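Local coordinates for type I site-specific restriction-modification system, R (Restriction) subunit (Vibrio vulnificus, PDB 3H1T), which probably acts as the ATP-hydrolysing, DNA-binding restriction and motor subunit of a type I restriction-modification enzyme, this chain being the larger, N-terminal part of that subunit, at residues Glu157-Leu167 with Ala190-Lys198; Ile218-Arg229 with Gln300-Ile308. All blocks are in the same frame, centred on the assembly; numbering follows the deposited sequence.

Contact 1. Residues Glu157-Leu167 with Ala190-Lys198; sequences EGIKDEDLDTL and AVQSVLQGK
Two points of close approach pin Glu157-Leu167 against the end of helix 181-195: the CA atoms of Ile159 and Gln196 stand 6.5 Å apart, and those of Leu167 and Val191 6.6 Å. Between them the first segment bulges away and comes back. Gly158, with positive phi, ends helix 146-157, and the chain then turns into the short helix 164-167, at whose start Asp163 O accepts from both Thr166 N and Leu167 N. Across from it, helix 181-195 closes in a Schellman motif at Gly197.

Gln196 makes the direct polar link. Its extended side chain brings NE2 to Glu157 O at 2.8 Å, with a nearly straight N-H...O angle of 171°. The donor lies in the carbonyl plane on a lone pair, and the oxygen lies in the plane of the Gln196 amide. The end of helix 146-157 is thereby held by a side chain at the end of helix 181-195. Gln192 also reaches Glu157, but that pair is modelled too close to carry an argument.

Leu195 forms the apolar centre. With CG beside the backbone N (chi1 -59°), its two methyls fork into the bend: CD1 sits 3.8 Å from Leu167 CD1, while CD2 lies 4.2 Å from Thr166 CB. The side chain of Asp163 slides past that of Leu195 in the opposite direction. A water ties the polar margin together, donating to Asp163 OD2 and, over 2.9 Å, to Leu195 O, and accepting from Lys160 N.

Such a seam is a domain junction: it fastens the linker leaving the N-terminal domain, probably the nuclease, to the helix preceding the first strand of the RecA-like motor domain, strand 200-205.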
# COMPACT_ATOMS: atom_id res chain seq x y z
N GLU A 157 -25.74 6.34 3.55
CA GLU A 157 -24.50 7.10 3.69
C GLU A 157 -24.76 8.60 3.92
O GLU A 157 -23.84 9.35 4.25
CB GLU A 157 -23.64 6.89 2.44
CG GLU A 157 -22.21 6.39 2.68
CD GLU A 157 -22.12 5.27 3.68
OE1 GLU A 157 -22.24 5.55 4.89
OE2 GLU A 157 -21.95 4.10 3.27
N GLY A 158 -26.00 9.04 3.74
CA GLY A 158 -26.32 10.44 3.96
C GLY A 158 -25.62 11.43 3.06
O GLY A 158 -24.84 12.26 3.51
N ILE A 159 -25.92 11.38 1.77
CA ILE A 159 -25.31 12.30 0.82
C ILE A 159 -26.42 13.08 0.13
O ILE A 159 -27.28 12.51 -0.54
CB ILE A 159 -24.45 11.51 -0.19
CG1 ILE A 159 -23.19 11.01 0.53
CG2 ILE A 159 -24.13 12.37 -1.42
CD1 ILE A 159 -22.40 10.00 -0.23
N LYS A 160 -26.39 14.39 0.33
CA LYS A 160 -27.38 15.32 -0.21
C LYS A 160 -27.36 15.33 -1.73
O LYS A 160 -26.36 14.95 -2.34
CB LYS A 160 -27.09 16.72 0.33
CG LYS A 160 -26.76 16.70 1.82
CD LYS A 160 -26.41 18.05 2.40
CE LYS A 160 -25.98 17.89 3.87
NZ LYS A 160 -26.00 19.19 4.60
N ASP A 161 -28.47 15.74 -2.35
CA ASP A 161 -28.54 15.76 -3.80
C ASP A 161 -27.49 16.67 -4.43
O ASP A 161 -26.96 16.36 -5.51
CB ASP A 161 -29.94 16.19 -4.27
CG ASP A 161 -31.01 15.16 -3.95
OD1 ASP A 161 -30.69 13.95 -4.00
OD2 ASP A 161 -32.17 15.55 -3.67
N GLU A 162 -27.17 17.77 -3.76
CA GLU A 162 -26.18 18.71 -4.25
C GLU A 162 -24.80 18.06 -4.38
O GLU A 162 -23.98 18.50 -5.20
CB GLU A 162 -26.04 19.91 -3.31
CG GLU A 162 -27.30 20.73 -3.10
CD GLU A 162 -28.29 20.04 -2.18
OE1 GLU A 162 -27.85 19.50 -1.14
OE2 GLU A 162 -29.51 20.06 -2.49
N ASP A 163 -24.53 17.03 -3.59
CA ASP A 163 -23.22 16.38 -3.62
C ASP A 163 -23.13 15.14 -4.48
O ASP A 163 -22.09 14.51 -4.54
CB ASP A 163 -22.78 16.04 -2.19
CG ASP A 163 -22.67 17.27 -1.30
OD1 ASP A 163 -22.02 18.25 -1.72
OD2 ASP A 163 -23.23 17.25 -0.17
N LEU A 164 -24.21 14.80 -5.17
CA LEU A 164 -24.19 13.63 -6.03
C LEU A 164 -23.18 13.71 -7.18
O LEU A 164 -22.60 12.70 -7.57
CB LEU A 164 -25.58 13.36 -6.61
CG LEU A 164 -26.62 12.91 -5.59
CD1 LEU A 164 -27.96 12.65 -6.29
CD2 LEU A 164 -26.12 11.65 -4.90
N ASP A 165 -22.97 14.90 -7.72
CA ASP A 165 -22.04 15.03 -8.84
C ASP A 165 -20.59 14.98 -8.41
O ASP A 165 -19.70 14.75 -9.23
CB ASP A 165 -22.30 16.32 -9.63
CG ASP A 165 -23.77 16.52 -9.95
OD1 ASP A 165 -24.51 17.05 -9.09
OD2 ASP A 165 -24.18 16.14 -11.08
N THR A 166 -20.34 15.21 -7.13
CA THR A 166 -18.97 15.14 -6.67
C THR A 166 -18.72 13.66 -6.41
O THR A 166 -17.69 13.11 -6.81
CB THR A 166 -18.75 15.94 -5.39
OG1 THR A 166 -19.23 17.27 -5.59
CG2 THR A 166 -17.26 16.01 -5.07
N LEU A 167 -19.69 13.01 -5.77
CA LEU A 167 -19.58 11.59 -5.47
C LEU A 167 -19.31 10.78 -6.72
O LEU A 167 -18.58 9.79 -6.67
CB LEU A 167 -20.86 11.08 -4.81
CG LEU A 167 -20.72 9.66 -4.24
CD1 LEU A 167 -20.07 9.77 -2.87
CD2 LEU A 167 -22.07 8.98 -4.10
N ALA A 190 -13.01 8.34 0.99
CA ALA A 190 -12.43 9.62 1.36
C ALA A 190 -13.38 10.71 0.88
O ALA A 190 -13.79 11.57 1.66
CB ALA A 190 -11.07 9.79 0.70
N VAL A 191 -13.74 10.64 -0.40
CA VAL A 191 -14.65 11.60 -1.01
C VAL A 191 -15.99 11.59 -0.29
O VAL A 191 -16.61 12.62 -0.08
CB VAL A 191 -14.88 11.25 -2.48
CG1 VAL A 191 -15.93 12.17 -3.09
CG2 VAL A 191 -13.56 11.34 -3.23
N GLN A 192 -16.41 10.38 0.09
CA GLN A 192 -17.67 10.16 0.80
C GLN A 192 -17.57 10.83 2.17
O GLN A 192 -18.47 11.55 2.60
CB GLN A 192 -17.88 8.66 0.96
CG GLN A 192 -19.27 8.18 1.36
CD GLN A 192 -19.34 6.65 1.45
OE1 GLN A 192 -19.30 5.95 0.43
NE2 GLN A 192 -19.44 6.14 2.67
N SER A 193 -16.47 10.57 2.87
CA SER A 193 -16.22 11.14 4.19
C SER A 193 -16.35 12.66 4.17
O SER A 193 -17.03 13.25 5.01
CB SER A 193 -14.81 10.78 4.67
OG SER A 193 -14.71 9.41 5.00
N VAL A 194 -15.69 13.29 3.20
CA VAL A 194 -15.71 14.73 3.05
C VAL A 194 -17.13 15.22 2.80
O VAL A 194 -17.56 16.21 3.38
CB VAL A 194 -14.79 15.16 1.88
CG1 VAL A 194 -14.91 16.63 1.63
CG2 VAL A 194 -13.36 14.80 2.22
N LEU A 195 -17.86 14.52 1.95
CA LEU A 195 -19.22 14.92 1.65
C LEU A 195 -20.13 14.82 2.87
O LEU A 195 -21.15 15.51 2.93
CB LEU A 195 -19.80 14.10 0.49
CG LEU A 195 -19.00 14.18 -0.82
CD1 LEU A 195 -19.71 13.39 -1.93
CD2 LEU A 195 -18.85 15.64 -1.23
N GLN A 196 -19.77 13.98 3.84
CA GLN A 196 -20.57 13.79 5.05
C GLN A 196 -20.17 14.78 6.15
O GLN A 196 -20.76 14.82 7.24
CB GLN A 196 -20.39 12.37 5.60
CG GLN A 196 -20.64 11.26 4.62
CD GLN A 196 -20.29 9.91 5.21
OE1 GLN A 196 -19.16 9.69 5.65
NE2 GLN A 196 -21.25 9.00 5.21
N GLY A 197 -19.14 15.57 5.87
CA GLY A 197 -18.68 16.55 6.83
C GLY A 197 -17.69 16.06 7.87
O GLY A 197 -17.60 16.63 8.95
N LYS A 198 -16.95 15.01 7.55
CA LYS A 198 -15.92 14.49 8.46
C LYS A 198 -14.66 15.29 8.16
O LYS A 198 -13.98 15.04 7.15
CB LYS A 198 -15.68 13.00 8.21
CG LYS A 198 -16.56 12.10 9.04
CD LYS A 198 -16.81 10.74 8.38
CE LYS A 198 -18.31 10.51 8.25
NZ LYS A 198 -19.02 11.32 9.29
O HOH W 1 -23.46 15.17 1.28

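Contact 2. Residues Ile218-Arg229 with Gln300-Ile308; sequences ISWKLWSARWNR and QDFFDLIII
Trp227 meets Asp304 and Leu305 with the rim of its indole. Asp304 O lies 3.5 Å from CH2 and Leu305 CB 4.1 Å from CZ3, both near the ring plane, while the Asp304 carboxylate is turned 70° against it. One face of the indole receives Leu222 CD2, 3.2 Å above the plane and toward the rim; over the opposite face stands Arg229 N. Its own chain thus lies over both faces, while the start of the strand meets the edge; CG anti to the backbone N (chi1 160°) places the ring there. The guanidinium of Arg229, carried on a side chain bent at chi2 and chi3, has Asp301 CB at its edge.

They lie where a helix packs on the central parallel sheet of a P-loop NTPase (RecA-like) fold. Helix 211-224 follows the phosphate-binding loop of the fold; its portion 218-224 runs nearly antiparallel (173°) to strand 305-308, the axes approaching to 10.9 Å. In this superfamily the strand leads straight into the DEXH, or Walker B, motif. Leu222 CD1 touches Leu305 CD2 at 4.0 Å, the two side chains crossing at about a right angle, and farther along Ile307 CD1 lies 3.7 Å from Ser219 OG, a hydroxyl engaged with Ala215 O within its helix.

Buried Asp304 fastens the loop beyond the helix. Its OD2 accepts from Arg229 N through the anti lone pair, at 3.0 Å, and OD1 accepts from Arg237 N, so backbone N-H groups from two other parts of the chain hold the two carboxylate oxygens.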
# COMPACT_ATOMS: atom_id res chain seq x y z
N ILE A 218 -8.48 11.69 -5.39
CA ILE A 218 -9.42 12.34 -4.48
C ILE A 218 -9.44 13.82 -4.89
O ILE A 218 -10.51 14.42 -5.06
CB ILE A 218 -8.93 12.24 -3.01
CG1 ILE A 218 -8.98 10.77 -2.53
CG2 ILE A 218 -9.81 13.10 -2.11
CD1 ILE A 218 -8.33 10.55 -1.16
N SER A 219 -8.25 14.38 -5.06
CA SER A 219 -8.08 15.78 -5.46
C SER A 219 -8.78 16.04 -6.78
O SER A 219 -9.53 17.00 -6.91
CB SER A 219 -6.60 16.11 -5.61
OG SER A 219 -5.86 15.64 -4.49
N TRP A 220 -8.53 15.19 -7.77
CA TRP A 220 -9.15 15.38 -9.06
C TRP A 220 -10.68 15.32 -8.95
O TRP A 220 -11.37 16.23 -9.43
CB TRP A 220 -8.63 14.34 -10.06
CG TRP A 220 -9.14 14.53 -11.44
CD1 TRP A 220 -10.14 13.84 -12.05
CD2 TRP A 220 -8.65 15.47 -12.42
NE1 TRP A 220 -10.31 14.28 -13.34
CE2 TRP A 220 -9.41 15.28 -13.59
CE3 TRP A 220 -7.65 16.45 -12.41
CZ2 TRP A 220 -9.20 16.03 -14.75
CZ3 TRP A 220 -7.44 17.20 -13.57
CH2 TRP A 220 -8.22 16.98 -14.72
N LYS A 221 -11.20 14.29 -8.30
CA LYS A 221 -12.65 14.15 -8.15
C LYS A 221 -13.28 15.42 -7.57
O LYS A 221 -14.19 15.99 -8.17
CB LYS A 221 -13.00 12.94 -7.27
CG LYS A 221 -13.04 11.60 -8.02
CD LYS A 221 -13.38 10.42 -7.11
CE LYS A 221 -14.82 10.47 -6.59
NZ LYS A 221 -15.84 10.20 -7.64
N LEU A 222 -12.80 15.86 -6.41
CA LEU A 222 -13.34 17.05 -5.76
C LEU A 222 -13.04 18.35 -6.52
O LEU A 222 -13.88 19.24 -6.55
CB LEU A 222 -12.80 17.16 -4.34
CG LEU A 222 -13.26 16.08 -3.36
CD1 LEU A 222 -12.24 15.93 -2.25
CD2 LEU A 222 -14.62 16.46 -2.80
N TRP A 223 -11.86 18.45 -7.13
CA TRP A 223 -11.50 19.67 -7.86
C TRP A 223 -12.38 19.89 -9.09
O TRP A 223 -13.14 20.86 -9.17
CB TRP A 223 -10.03 19.60 -8.31
CG TRP A 223 -9.56 20.84 -9.01
CD1 TRP A 223 -9.41 22.09 -8.46
CD2 TRP A 223 -9.13 20.94 -10.37
NE1 TRP A 223 -8.92 22.96 -9.40
CE2 TRP A 223 -8.74 22.28 -10.58
CE3 TRP A 223 -9.04 20.04 -11.43
CZ2 TRP A 223 -8.26 22.73 -11.82
CZ3 TRP A 223 -8.56 20.49 -12.66
CH2 TRP A 223 -8.18 21.82 -12.84
N SER A 224 -12.28 18.98 -10.04
CA SER A 224 -13.05 19.08 -11.26
C SER A 224 -14.54 19.25 -11.01
O SER A 224 -15.25 19.79 -11.85
CB SER A 224 -12.79 17.85 -12.13
OG SER A 224 -12.86 16.66 -11.36
N ALA A 225 -15.02 18.79 -9.86
CA ALA A 225 -16.44 18.86 -9.51
C ALA A 225 -16.83 20.20 -8.89
O ALA A 225 -18.01 20.45 -8.62
CB ALA A 225 -16.78 17.74 -8.55
N ARG A 226 -15.84 21.05 -8.68
CA ARG A 226 -16.05 22.37 -8.09
C ARG A 226 -16.55 22.25 -6.65
O ARG A 226 -17.36 23.06 -6.19
CB ARG A 226 -17.07 23.19 -8.90
CG ARG A 226 -16.78 23.30 -10.39
CD ARG A 226 -15.33 23.68 -10.66
NE ARG A 226 -15.19 24.46 -11.89
CZ ARG A 226 -15.69 25.68 -12.05
NH1 ARG A 226 -16.35 26.26 -11.05
NH2 ARG A 226 -15.52 26.34 -13.20
N TRP A 227 -16.09 21.22 -5.93
CA TRP A 227 -16.47 21.02 -4.53
C TRP A 227 -15.65 21.95 -3.64
O TRP A 227 -14.52 22.31 -3.98
CB TRP A 227 -16.21 19.58 -4.07
CG TRP A 227 -16.13 19.45 -2.55
CD1 TRP A 227 -17.17 19.31 -1.67
CD2 TRP A 227 -14.96 19.68 -1.73
NE1 TRP A 227 -16.74 19.44 -0.37
CE2 TRP A 227 -15.38 19.67 -0.38
CE3 TRP A 227 -13.60 19.89 -2.01
CZ2 TRP A 227 -14.50 19.88 0.68
CZ3 TRP A 227 -12.72 20.09 -0.96
CH2 TRP A 227 -13.18 20.08 0.38
N ASN A 228 -16.21 22.34 -2.50
CA ASN A 228 -15.47 23.17 -1.57
C ASN A 228 -16.23 23.36 -0.26
O ASN A 228 -17.42 23.04 -0.17
CB ASN A 228 -15.09 24.52 -2.19
CG ASN A 228 -16.28 25.43 -2.46
OD1 ASN A 228 -16.20 26.64 -2.21
ND2 ASN A 228 -17.37 24.87 -3.00
N ARG A 229 -15.52 23.84 0.75
CA ARG A 229 -16.08 24.08 2.08
C ARG A 229 -17.31 24.99 2.16
O ARG A 229 -18.26 24.71 2.92
CB ARG A 229 -15.01 24.69 2.98
CG ARG A 229 -13.86 23.78 3.36
CD ARG A 229 -13.53 24.05 4.81
NE ARG A 229 -13.47 25.49 5.06
CZ ARG A 229 -12.35 26.19 5.14
NH1 ARG A 229 -11.18 25.58 5.00
NH2 ARG A 229 -12.40 27.50 5.35
N GLN A 300 -6.15 31.15 7.66
CA GLN A 300 -6.59 29.86 8.20
C GLN A 300 -7.49 29.13 7.21
O GLN A 300 -7.25 27.98 6.84
CB GLN A 300 -7.35 30.05 9.51
CG GLN A 300 -6.70 31.05 10.46
CD GLN A 300 -6.05 30.40 11.67
OE1 GLN A 300 -4.95 30.79 12.09
NE2 GLN A 300 -6.73 29.41 12.25
N ASP A 301 -8.53 29.83 6.77
CA ASP A 301 -9.51 29.28 5.84
C ASP A 301 -9.12 29.37 4.38
O ASP A 301 -9.99 29.47 3.51
CB ASP A 301 -10.85 29.98 6.06
CG ASP A 301 -10.75 31.49 5.90
OD1 ASP A 301 -9.83 32.10 6.50
OD2 ASP A 301 -11.59 32.07 5.18
N PHE A 302 -7.82 29.32 4.09
CA PHE A 302 -7.38 29.38 2.70
C PHE A 302 -7.84 28.09 2.02
O PHE A 302 -8.75 28.11 1.18
CB PHE A 302 -5.86 29.51 2.62
CG PHE A 302 -5.34 29.80 1.24
CD1 PHE A 302 -5.70 30.97 0.58
CD2 PHE A 302 -4.48 28.90 0.59
CE1 PHE A 302 -5.21 31.25 -0.70
CE2 PHE A 302 -3.99 29.16 -0.69
CZ PHE A 302 -4.35 30.34 -1.34
N PHE A 303 -7.22 26.97 2.41
CA PHE A 303 -7.51 25.64 1.84
C PHE A 303 -8.85 25.01 2.21
O PHE A 303 -9.38 25.22 3.30
CB PHE A 303 -6.41 24.66 2.24
CG PHE A 303 -5.02 25.14 1.96
CD1 PHE A 303 -4.33 25.87 2.92
CD2 PHE A 303 -4.38 24.83 0.77
CE1 PHE A 303 -3.02 26.29 2.69
CE2 PHE A 303 -3.07 25.24 0.53
CZ PHE A 303 -2.39 25.97 1.50
N ASP A 304 -9.39 24.21 1.29
CA ASP A 304 -10.64 23.51 1.54
C ASP A 304 -10.26 22.10 1.99
O ASP A 304 -11.01 21.42 2.71
CB ASP A 304 -11.49 23.42 0.26
CG ASP A 304 -11.82 24.79 -0.32
OD1 ASP A 304 -10.93 25.42 -0.93
OD2 ASP A 304 -12.98 25.22 -0.17
N LEU A 305 -9.09 21.68 1.55
CA LEU A 305 -8.58 20.35 1.82
C LEU A 305 -7.06 20.28 1.89
O LEU A 305 -6.35 20.97 1.17
CB LEU A 305 -9.05 19.39 0.73
CG LEU A 305 -8.60 17.94 0.89
CD1 LEU A 305 -9.29 17.36 2.11
CD2 LEU A 305 -8.94 17.13 -0.36
N ILE A 306 -6.59 19.42 2.79
CA ILE A 306 -5.18 19.17 2.99
C ILE A 306 -4.99 17.65 3.06
O ILE A 306 -5.69 16.97 3.80
CB ILE A 306 -4.69 19.76 4.31
CG1 ILE A 306 -4.88 21.28 4.31
CG2 ILE A 306 -3.23 19.35 4.54
CD1 ILE A 306 -3.59 22.06 4.33
N ILE A 307 -4.04 17.14 2.29
CA ILE A 307 -3.75 15.71 2.28
C ILE A 307 -2.31 15.45 2.72
O ILE A 307 -1.38 15.98 2.13
CB ILE A 307 -4.02 15.10 0.87
CG1 ILE A 307 -5.52 15.15 0.58
CG2 ILE A 307 -3.52 13.65 0.79
CD1 ILE A 307 -5.90 14.85 -0.85
N ILE A 308 -2.14 14.63 3.75
CA ILE A 308 -0.81 14.33 4.27
C ILE A 308 -0.27 12.98 3.82
O ILE A 308 -0.91 11.95 4.02
CB ILE A 308 -0.81 14.38 5.80
CG1 ILE A 308 -1.36 15.73 6.26
CG2 ILE A 308 0.61 14.12 6.34
CD1 ILE A 308 -1.62 15.82 7.72

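Helix 211-224 joins the two contacts: one flank meets the elements of contact 1, another the strand of contact 2, whose centre is about 13 Å from that of contact 1. Lys221 NZ reaches Leu167 O at 2.9 Å, probably a hydrogen bond, and also bonds Ser169 O. Apolar packing continues the seam, with Ala190 CB 3.4 Å from Ile218 CD1, Thr166 CG2 3.5 Å from Leu222 CD2 and Val194 CG1 3.4 Å from Trp227 CZ2. The general lesson is one of layers: the linker and helix 181-195 lie on one flank of the C-terminal half of this helix and the central sheet on another, whereas the nucleotide site expected of the family lies toward its N-terminal end.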